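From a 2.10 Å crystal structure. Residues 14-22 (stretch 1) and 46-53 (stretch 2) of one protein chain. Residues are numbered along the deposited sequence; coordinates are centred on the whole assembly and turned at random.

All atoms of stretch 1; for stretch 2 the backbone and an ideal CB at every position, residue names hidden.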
# COMPACT_ATOMS: atom_id res chain seq x y z
N GLN B 14 -43.30 5.69 9.95
CA GLN B 14 -44.36 6.65 9.67
C GLN B 14 -44.47 6.91 8.16
O GLN B 14 -45.37 6.41 7.50
CB GLN B 14 -44.11 7.95 10.42
CG GLN B 14 -45.21 8.99 10.27
CD GLN B 14 -44.90 10.28 10.99
OE1 GLN B 14 -45.10 11.37 10.45
NE2 GLN B 14 -44.42 10.17 12.22
N HIS B 15 -43.53 7.69 7.64
CA HIS B 15 -43.45 7.97 6.21
C HIS B 15 -42.49 7.00 5.53
O HIS B 15 -42.12 7.19 4.37
CB HIS B 15 -43.02 9.42 5.96
CG HIS B 15 -44.13 10.41 6.10
ND1 HIS B 15 -44.75 10.67 7.30
CD2 HIS B 15 -44.72 11.22 5.19
CE1 HIS B 15 -45.69 11.59 7.13
NE2 HIS B 15 -45.69 11.94 5.85
N CYS B 16 -42.08 5.96 6.26
CA CYS B 16 -41.11 4.99 5.77
C CYS B 16 -41.72 3.59 5.72
O CYS B 16 -42.31 3.14 6.70
CB CYS B 16 -39.86 5.00 6.65
SG CYS B 16 -38.59 3.81 6.15
N PRO B 17 -41.56 2.88 4.58
CA PRO B 17 -42.20 1.57 4.45
C PRO B 17 -41.44 0.43 5.14
O PRO B 17 -41.89 -0.71 5.10
CB PRO B 17 -42.22 1.35 2.94
CG PRO B 17 -40.99 2.05 2.46
CD PRO B 17 -40.82 3.25 3.36
N PHE B 18 -40.30 0.75 5.76
CA PHE B 18 -39.50 -0.24 6.47
C PHE B 18 -39.63 -0.06 7.98
O PHE B 18 -39.64 1.07 8.47
CB PHE B 18 -38.03 -0.14 6.06
CG PHE B 18 -37.80 -0.32 4.59
CD1 PHE B 18 -37.64 -1.58 4.05
CD2 PHE B 18 -37.74 0.78 3.74
CE1 PHE B 18 -37.43 -1.75 2.69
CE2 PHE B 18 -37.52 0.61 2.39
CZ PHE B 18 -37.37 -0.65 1.86
N ASP B 19 -39.73 -1.16 8.71
CA ASP B 19 -39.77 -1.12 10.17
C ASP B 19 -38.36 -1.01 10.75
O ASP B 19 -38.18 -0.63 11.91
CB ASP B 19 -40.47 -2.36 10.73
CG ASP B 19 -41.98 -2.19 10.78
OD1 ASP B 19 -42.54 -1.49 9.91
OD2 ASP B 19 -42.61 -2.77 11.69
N THR B 20 -37.36 -1.35 9.94
CA THR B 20 -35.96 -1.31 10.37
C THR B 20 -35.07 -0.69 9.30
O THR B 20 -35.17 -1.03 8.12
CB THR B 20 -35.43 -2.72 10.70
OG1 THR B 20 -36.29 -3.34 11.66
CG2 THR B 20 -34.01 -2.65 11.26
N LEU B 21 -34.20 0.22 9.72
CA LEU B 21 -33.21 0.82 8.84
C LEU B 21 -31.81 0.63 9.42
O LEU B 21 -31.54 1.00 10.56
CB LEU B 21 -33.48 2.31 8.64
CG LEU B 21 -34.78 2.67 7.91
CD1 LEU B 21 -34.97 4.17 7.89
CD2 LEU B 21 -34.79 2.11 6.49
N LEU B 22 -30.93 0.04 8.62
CA LEU B 22 -29.56 -0.23 9.03
C LEU B 22 -28.61 0.80 8.44
O LEU B 22 -28.36 0.80 7.23
CB LEU B 22 -29.13 -1.64 8.61
CG LEU B 22 -30.00 -2.79 9.12
CD1 LEU B 22 -29.48 -4.12 8.59
CD2 LEU B 22 -30.07 -2.81 10.64
N UNK B 46 -22.25 -1.06 11.21
CA UNK B 46 -23.69 -0.91 11.05
C UNK B 46 -24.33 -0.57 12.40
O UNK B 46 -23.92 -1.08 13.44
CB UNK B 46 -24.30 -2.18 10.47
N UNK B 47 -25.33 0.31 12.36
CA UNK B 47 -26.18 0.58 13.51
C UNK B 47 -27.63 0.57 13.07
O UNK B 47 -27.97 1.07 11.99
CB UNK B 47 -25.82 1.92 14.16
N UNK B 48 -28.49 -0.02 13.89
CA UNK B 48 -29.90 -0.19 13.54
C UNK B 48 -30.74 0.98 14.02
O UNK B 48 -30.49 1.54 15.09
CB UNK B 48 -30.44 -1.49 14.13
N UNK B 49 -31.74 1.35 13.22
CA UNK B 49 -32.70 2.38 13.60
C UNK B 49 -34.12 1.82 13.57
O UNK B 49 -34.56 1.29 12.55
CB UNK B 49 -32.58 3.59 12.67
N UNK B 50 -34.81 1.93 14.69
CA UNK B 50 -36.19 1.46 14.82
C UNK B 50 -37.13 2.55 14.32
O UNK B 50 -37.30 3.58 14.97
CB UNK B 50 -36.51 1.08 16.27
N UNK B 51 -37.75 2.32 13.17
CA UNK B 51 -38.56 3.34 12.52
C UNK B 51 -39.87 3.61 13.27
O UNK B 51 -40.17 4.76 13.58
CB UNK B 51 -38.86 2.92 11.08
N UNK B 52 -40.67 2.56 13.56
CA UNK B 52 -41.93 2.83 14.27
C UNK B 52 -41.74 3.50 15.63
O UNK B 52 -42.49 4.41 15.97
CB UNK B 52 -42.70 1.52 14.46
N UNK B 53 -40.75 3.04 16.39
CA UNK B 53 -40.53 3.54 17.74
C UNK B 53 -39.57 4.73 17.78
O UNK B 53 -39.33 5.30 18.85
CB UNK B 53 -39.99 2.41 18.63

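Strand 20-22 and strand 46-50 run antiparallel, with Leu21 opposite position 49 as the hydrogen-bonded pair.

Position 46 has extended backbone angles, and its CB points toward stretch 1. The ideal CB lies 5.2 Å from Leu22 CB, which leaves room for a mid-sized side chain. Leucine, isoleucine, valine or methionine would suit this apolar neighbour. The residue is Ile46, and its CG2 packs 3.7 Å from Leu22 CB.

At position 47 the CB points away and finds nothing of stretch 1 within 5.5 Å. Stretch 1 says little about the choice, though a beta-branched residue fits the extended backbone. It is Val47. Its backbone O makes a CA-H...O contact with Leu22 CA at 3.6 Å.

Position 48 pairs with Leu22, and both CB atoms lie on one face of the sheet. The ideal CB is already 3.7 Å from Leu22 CD2, so a small apolar residue is enough for contact. The residue is Ala48, whose methyl group makes that contact.

Position 49 shares the other face with Leu21. The backbone is extended, and Leu21 offers an apolar surface. A long aliphatic or aromatic side chain could lie over it. The residue is Tyr49, with chi1 t. Its ring meets Leu21 obliquely, CD2 lying 4.2 Å from Leu21 CD1. The backbones bond both ways: Leu21 N to Tyr49 O at 3.0 Å, and Tyr49 N to Leu21 O at 2.7 Å.

Position 50 pairs with Thr20, on the same face as 48. The ideal CB is 5.0 Å from Asp19 O, and little of stretch 1 is near. Many polar residues would do. It is Asp50, and its OD1 accepts a hydrogen bond from the backbone N of residue 53 at 2.9 Å, bracing the turn after the strand.

Position 51 points toward stretch 1. The ideal CB is only 3.3 Å from Phe18 O, with Cys16 and Leu21 nearby. A compact apolar side chain such as valine or isoleucine suits this site. It is Val51. CG1 lies 3.9 Å from Cys16 CB and CG2 3.7 Å from Leu21 CG. Val51 N also donates to Asp19 O at 3.2 Å.

At position 52 CA-to-CB points sideways, and the ideal CB is 5.1 Å from Asp19 OD2, so a polar or basic residue would suit the site. Phi is -60°, which proline also allows. Pro52 sets its CD 3.2 Å from Asp19 O and its CG 3.8 Å from Asp19 CG.

Position 53 points away from stretch 1, so polar residues are plausible. It is Asn53.

Stretch 2 46-53: IVAYDVPN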
# COMPACT_ATOMS: atom_id res chain seq x y z
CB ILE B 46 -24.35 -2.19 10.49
CG1 ILE B 46 -23.75 -2.56 9.13
CG2 ILE B 46 -25.86 -2.01 10.36
CD1 ILE B 46 -24.22 -3.90 8.58
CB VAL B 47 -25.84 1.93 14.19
CG1 VAL B 47 -26.10 3.10 13.24
CG2 VAL B 47 -26.64 2.11 15.47
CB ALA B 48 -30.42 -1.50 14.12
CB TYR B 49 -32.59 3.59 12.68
CG TYR B 49 -33.65 4.63 12.92
CD1 TYR B 49 -33.61 5.45 14.05
CD2 TYR B 49 -34.70 4.81 12.03
CE1 TYR B 49 -34.58 6.40 14.28
CE2 TYR B 49 -35.67 5.76 12.25
CZ TYR B 49 -35.61 6.56 13.37
OH TYR B 49 -36.57 7.51 13.60
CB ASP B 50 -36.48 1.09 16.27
CG ASP B 50 -37.84 0.41 16.45
OD1 ASP B 50 -38.84 0.93 15.93
OD2 ASP B 50 -37.89 -0.64 17.11
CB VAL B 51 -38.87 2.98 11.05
CG1 VAL B 51 -39.84 3.99 10.43
CG2 VAL B 51 -37.58 2.92 10.25
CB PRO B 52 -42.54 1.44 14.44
CG PRO B 52 -41.93 0.62 13.38
CD PRO B 52 -40.54 1.13 13.22
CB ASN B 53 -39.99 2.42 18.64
CG ASN B 53 -40.95 1.25 18.73
OD1 ASN B 53 -40.75 0.22 18.08
ND2 ASN B 53 -42.00 1.40 19.53
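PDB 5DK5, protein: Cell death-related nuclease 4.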